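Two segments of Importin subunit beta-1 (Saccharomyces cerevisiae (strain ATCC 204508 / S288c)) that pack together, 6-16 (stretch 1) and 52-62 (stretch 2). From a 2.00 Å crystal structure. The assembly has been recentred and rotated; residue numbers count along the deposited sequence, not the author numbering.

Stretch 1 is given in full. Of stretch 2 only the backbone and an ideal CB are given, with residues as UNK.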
# COMPACT_ATOMS: atom_id res chain seq x y z
N PHE A 6 25.60 -6.64 -34.92
CA PHE A 6 24.72 -6.63 -33.76
C PHE A 6 24.93 -5.36 -32.94
O PHE A 6 23.98 -4.69 -32.53
CB PHE A 6 24.97 -7.88 -32.91
CG PHE A 6 23.89 -8.17 -31.91
CD1 PHE A 6 22.67 -8.67 -32.33
CD2 PHE A 6 24.09 -7.96 -30.56
CE1 PHE A 6 21.67 -8.94 -31.42
CE2 PHE A 6 23.09 -8.23 -29.64
CZ PHE A 6 21.88 -8.72 -30.08
N ALA A 7 26.20 -5.02 -32.69
CA ALA A 7 26.51 -3.81 -31.95
C ALA A 7 25.94 -2.59 -32.64
O ALA A 7 25.44 -1.67 -31.98
CB ALA A 7 28.03 -3.67 -31.78
N GLN A 8 25.99 -2.56 -33.97
CA GLN A 8 25.42 -1.44 -34.71
C GLN A 8 23.91 -1.36 -34.54
O GLN A 8 23.35 -0.27 -34.39
CB GLN A 8 25.79 -1.54 -36.19
CG GLN A 8 25.46 -0.30 -37.01
CD GLN A 8 26.29 0.90 -36.59
OE1 GLN A 8 27.52 0.85 -36.59
NE2 GLN A 8 25.62 1.98 -36.22
N LEU A 9 23.22 -2.51 -34.57
CA LEU A 9 21.79 -2.53 -34.26
C LEU A 9 21.50 -1.91 -32.90
O LEU A 9 20.66 -1.02 -32.77
CB LEU A 9 21.25 -3.96 -34.32
CG LEU A 9 20.93 -4.57 -35.68
CD1 LEU A 9 20.51 -6.03 -35.48
CD2 LEU A 9 19.82 -3.79 -36.40
N LEU A 10 22.17 -2.40 -31.84
CA LEU A 10 21.93 -1.86 -30.50
C LEU A 10 22.17 -0.35 -30.46
O LEU A 10 21.30 0.44 -30.00
CB LEU A 10 22.85 -2.57 -29.51
CG LEU A 10 22.58 -4.05 -29.28
CD1 LEU A 10 23.86 -4.77 -28.94
CD2 LEU A 10 21.57 -4.22 -28.17
N GLU A 11 23.35 0.08 -30.92
CA GLU A 11 23.67 1.49 -30.95
C GLU A 11 22.58 2.28 -31.65
O GLU A 11 22.03 3.23 -31.08
CB GLU A 11 25.02 1.72 -31.63
CG GLU A 11 26.22 1.23 -30.83
CD GLU A 11 27.54 1.77 -31.36
OE1 GLU A 11 27.51 2.74 -32.14
OE2 GLU A 11 28.60 1.22 -31.00
N ASN A 12 22.22 1.89 -32.87
CA ASN A 12 21.18 2.61 -33.60
C ASN A 12 19.86 2.61 -32.84
O ASN A 12 19.10 3.58 -32.90
CB ASN A 12 20.97 1.99 -34.98
CG ASN A 12 22.10 2.30 -35.93
OD1 ASN A 12 22.87 3.23 -35.70
ND2 ASN A 12 22.19 1.54 -37.02
N SER A 13 19.58 1.53 -32.11
CA SER A 13 18.33 1.43 -31.37
C SER A 13 18.21 2.53 -30.32
O SER A 13 17.09 2.96 -30.01
CB SER A 13 18.21 0.06 -30.70
OG SER A 13 19.02 0.01 -29.53
N ILE A 14 19.32 3.00 -29.76
CA ILE A 14 19.24 4.02 -28.71
C ILE A 14 19.87 5.36 -29.08
O ILE A 14 19.60 6.36 -28.39
CB ILE A 14 19.83 3.52 -27.38
CG1 ILE A 14 21.17 2.85 -27.61
CG2 ILE A 14 18.83 2.59 -26.69
CD1 ILE A 14 21.97 2.62 -26.32
N LEU A 15 20.68 5.44 -30.12
CA LEU A 15 21.48 6.63 -30.41
C LEU A 15 21.21 7.24 -31.78
O LEU A 15 21.80 8.28 -32.09
CB LEU A 15 22.97 6.30 -30.29
CG LEU A 15 23.46 5.71 -28.97
CD1 LEU A 15 24.92 5.29 -29.07
CD2 LEU A 15 23.26 6.68 -27.82
N SER A 16 20.37 6.64 -32.60
CA SER A 16 20.13 7.22 -33.91
C SER A 16 19.23 8.44 -33.78
O SER A 16 18.21 8.38 -33.09
CB SER A 16 19.48 6.21 -34.85
OG SER A 16 19.29 6.78 -36.13
N UNK A 52 35.42 -1.81 -28.76
CA UNK A 52 35.18 -1.02 -29.96
C UNK A 52 33.75 -0.49 -30.04
O UNK A 52 33.47 0.35 -30.90
CB UNK A 52 35.49 -1.86 -31.20
N UNK A 53 32.85 -0.94 -29.17
CA UNK A 53 31.46 -0.51 -29.17
C UNK A 53 31.26 0.59 -28.13
O UNK A 53 31.88 0.59 -27.07
CB UNK A 53 30.53 -1.69 -28.89
N UNK A 54 30.37 1.54 -28.45
CA UNK A 54 30.05 2.60 -27.51
C UNK A 54 29.54 2.01 -26.20
O UNK A 54 28.85 0.99 -26.18
CB UNK A 54 29.01 3.55 -28.11
N UNK A 55 29.87 2.68 -25.09
CA UNK A 55 29.52 2.18 -23.77
C UNK A 55 28.04 1.88 -23.64
O UNK A 55 27.64 0.84 -23.11
CB UNK A 55 29.94 3.19 -22.70
N UNK A 56 27.19 2.80 -24.11
CA UNK A 56 25.76 2.62 -23.92
C UNK A 56 25.25 1.40 -24.68
O UNK A 56 24.30 0.75 -24.23
CB UNK A 56 25.00 3.87 -24.37
N UNK A 57 25.85 1.10 -25.83
CA UNK A 57 25.46 -0.10 -26.56
C UNK A 57 25.86 -1.38 -25.85
O UNK A 57 25.13 -2.37 -25.89
CB UNK A 57 26.08 -0.08 -27.96
N UNK A 58 27.02 -1.37 -25.18
CA UNK A 58 27.46 -2.53 -24.42
C UNK A 58 26.56 -2.76 -23.21
O UNK A 58 26.10 -3.89 -22.94
CB UNK A 58 28.91 -2.36 -23.97
N UNK A 59 26.29 -1.69 -22.46
CA UNK A 59 25.36 -1.76 -21.34
C UNK A 59 24.00 -2.25 -21.82
O UNK A 59 23.38 -3.12 -21.20
CB UNK A 59 25.23 -0.40 -20.66
N UNK A 60 23.53 -1.71 -22.95
CA UNK A 60 22.24 -2.12 -23.49
C UNK A 60 22.24 -3.60 -23.86
O UNK A 60 21.26 -4.31 -23.62
CB UNK A 60 21.88 -1.27 -24.71
N UNK A 61 23.33 -4.09 -24.45
CA UNK A 61 23.42 -5.52 -24.77
C UNK A 61 23.18 -6.36 -23.52
O UNK A 61 22.31 -7.26 -23.50
CB UNK A 61 24.78 -5.85 -25.38
N UNK A 62 23.94 -6.07 -22.46
CA UNK A 62 23.80 -6.84 -21.22
C UNK A 62 22.40 -6.73 -20.63
O UNK A 62 21.83 -7.74 -20.20
CB UNK A 62 24.83 -6.37 -20.19

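Helices 6-15 and 55-62 cross at 102°, their axes 8.7 Å apart at closest approach; stretch 2 meets stretch 1 through loop positions 53 and 54 and helix positions 56, 57, 60 and 61.

At position 52 the ideal CB has nothing of stretch 1 within 5.5 Å, and many residues would serve; it is Asn52, which makes no contact.

Position 53 points toward stretch 1, its ideal CB 4.1 Å from Glu11 OE2 and 4.3 Å from Ala7 CB. That leaves room for a small or beta-branched side chain, apolar or with a hydroxyl. Thr53 fits: its OG1 lies 3.4 Å from Ala7 CB and its CG2 3.3 Å from Glu11 OE2.

Position 54 has phi/psi of -57/146, just before the helix, and its backbone N can donate to Glu11 with any residue except proline. With the carboxylate and Leu15 nearby, a long side chain with an aliphatic stem and a positive end would suit, as would a helix-capping residue. Lys54 occupies the N-cap position. Its N donates to Glu11 OE2 at 3.1 Å and a nearly straight 166°, while its CD packs 3.5 Å from Leu15 CD1. Its NZ reaches past the carboxylate, so the stem makes the contact.

Position 55 points away and sets no demand; Leu55 touches nothing of stretch 1.

At 56 the ideal CB is 3.8 Å from Ile14 CD1 and 4.8 Å from Leu15 CD2, inviting an apolar residue, or a longer polar one whose CB meets Ile14. It is Glu56: its CB is 3.8 Å from Ile14 CD1, and its OE1 passes 3.6 Å from Leu15 CD2.

Position 57 is the strictest. Its CA is 5.0 Å from the CA of Glu11, and an ideal CB would sit only 3.2 Å from Glu11 CG, too tight for comfort. Glycine is the clear choice, and Gly57 lets the backbones come close.

Positions 58 and 59, pointing away and sideways, tolerate much; Arg58, bonded elsewhere in the structure, and Ile59 make no contact.

Position 60 points toward a groove between Leu10 and Ile14, with Ser13 beside it. Leucine, isoleucine or methionine could fill it. Leu60, t at chi1 and p at chi2, brings CD2 to 3.7 Å from Leu10 CD2, 3.8 Å from Ile14 CD1 and 3.3 Å from Ser13 OG.

At 61 the ideal CB is already 3.8 Å from Leu10 CD1, favouring something small. Ala61 settles its CB 3.9 Å from Leu10 CD1.

Position 62 is out of reach; it is Ala62.

Stretch 2 (52-62) NTKLEGRILAA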
# COMPACT_ATOMS: atom_id res chain seq x y z
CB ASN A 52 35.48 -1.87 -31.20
CG ASN A 52 35.20 -1.14 -32.50
OD1 ASN A 52 35.62 -0.00 -32.69
ND2 ASN A 52 34.46 -1.78 -33.40
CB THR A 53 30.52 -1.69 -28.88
OG1 THR A 53 30.64 -2.67 -29.91
CG2 THR A 53 29.07 -1.24 -28.79
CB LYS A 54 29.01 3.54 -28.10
CG LYS A 54 29.48 4.31 -29.32
CD LYS A 54 28.33 5.08 -29.95
CE LYS A 54 28.52 6.58 -29.84
NZ LYS A 54 29.35 7.10 -30.95
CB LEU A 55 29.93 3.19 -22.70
CG LEU A 55 31.28 3.07 -22.00
CD1 LEU A 55 31.24 3.95 -20.75
CD2 LEU A 55 31.63 1.64 -21.62
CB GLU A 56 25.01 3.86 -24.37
CG GLU A 56 25.17 5.02 -23.42
CD GLU A 56 24.50 6.25 -23.95
OE1 GLU A 56 23.29 6.19 -24.23
OE2 GLU A 56 25.20 7.27 -24.09
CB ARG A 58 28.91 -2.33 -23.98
CG ARG A 58 29.88 -2.04 -25.14
CD ARG A 58 31.25 -1.60 -24.63
NE ARG A 58 31.86 -2.60 -23.76
CZ ARG A 58 33.02 -2.45 -23.13
NH1 ARG A 58 33.73 -1.34 -23.28
NH2 ARG A 58 33.48 -3.42 -22.35
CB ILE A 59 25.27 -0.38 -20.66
CG1 ILE A 59 26.62 -0.03 -20.02
CG2 ILE A 59 24.17 -0.34 -19.60
CD1 ILE A 59 26.95 1.45 -20.00
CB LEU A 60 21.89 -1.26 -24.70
CG LEU A 60 20.63 -1.65 -25.48
CD1 LEU A 60 19.38 -1.42 -24.65
CD2 LEU A 60 20.56 -0.89 -26.80
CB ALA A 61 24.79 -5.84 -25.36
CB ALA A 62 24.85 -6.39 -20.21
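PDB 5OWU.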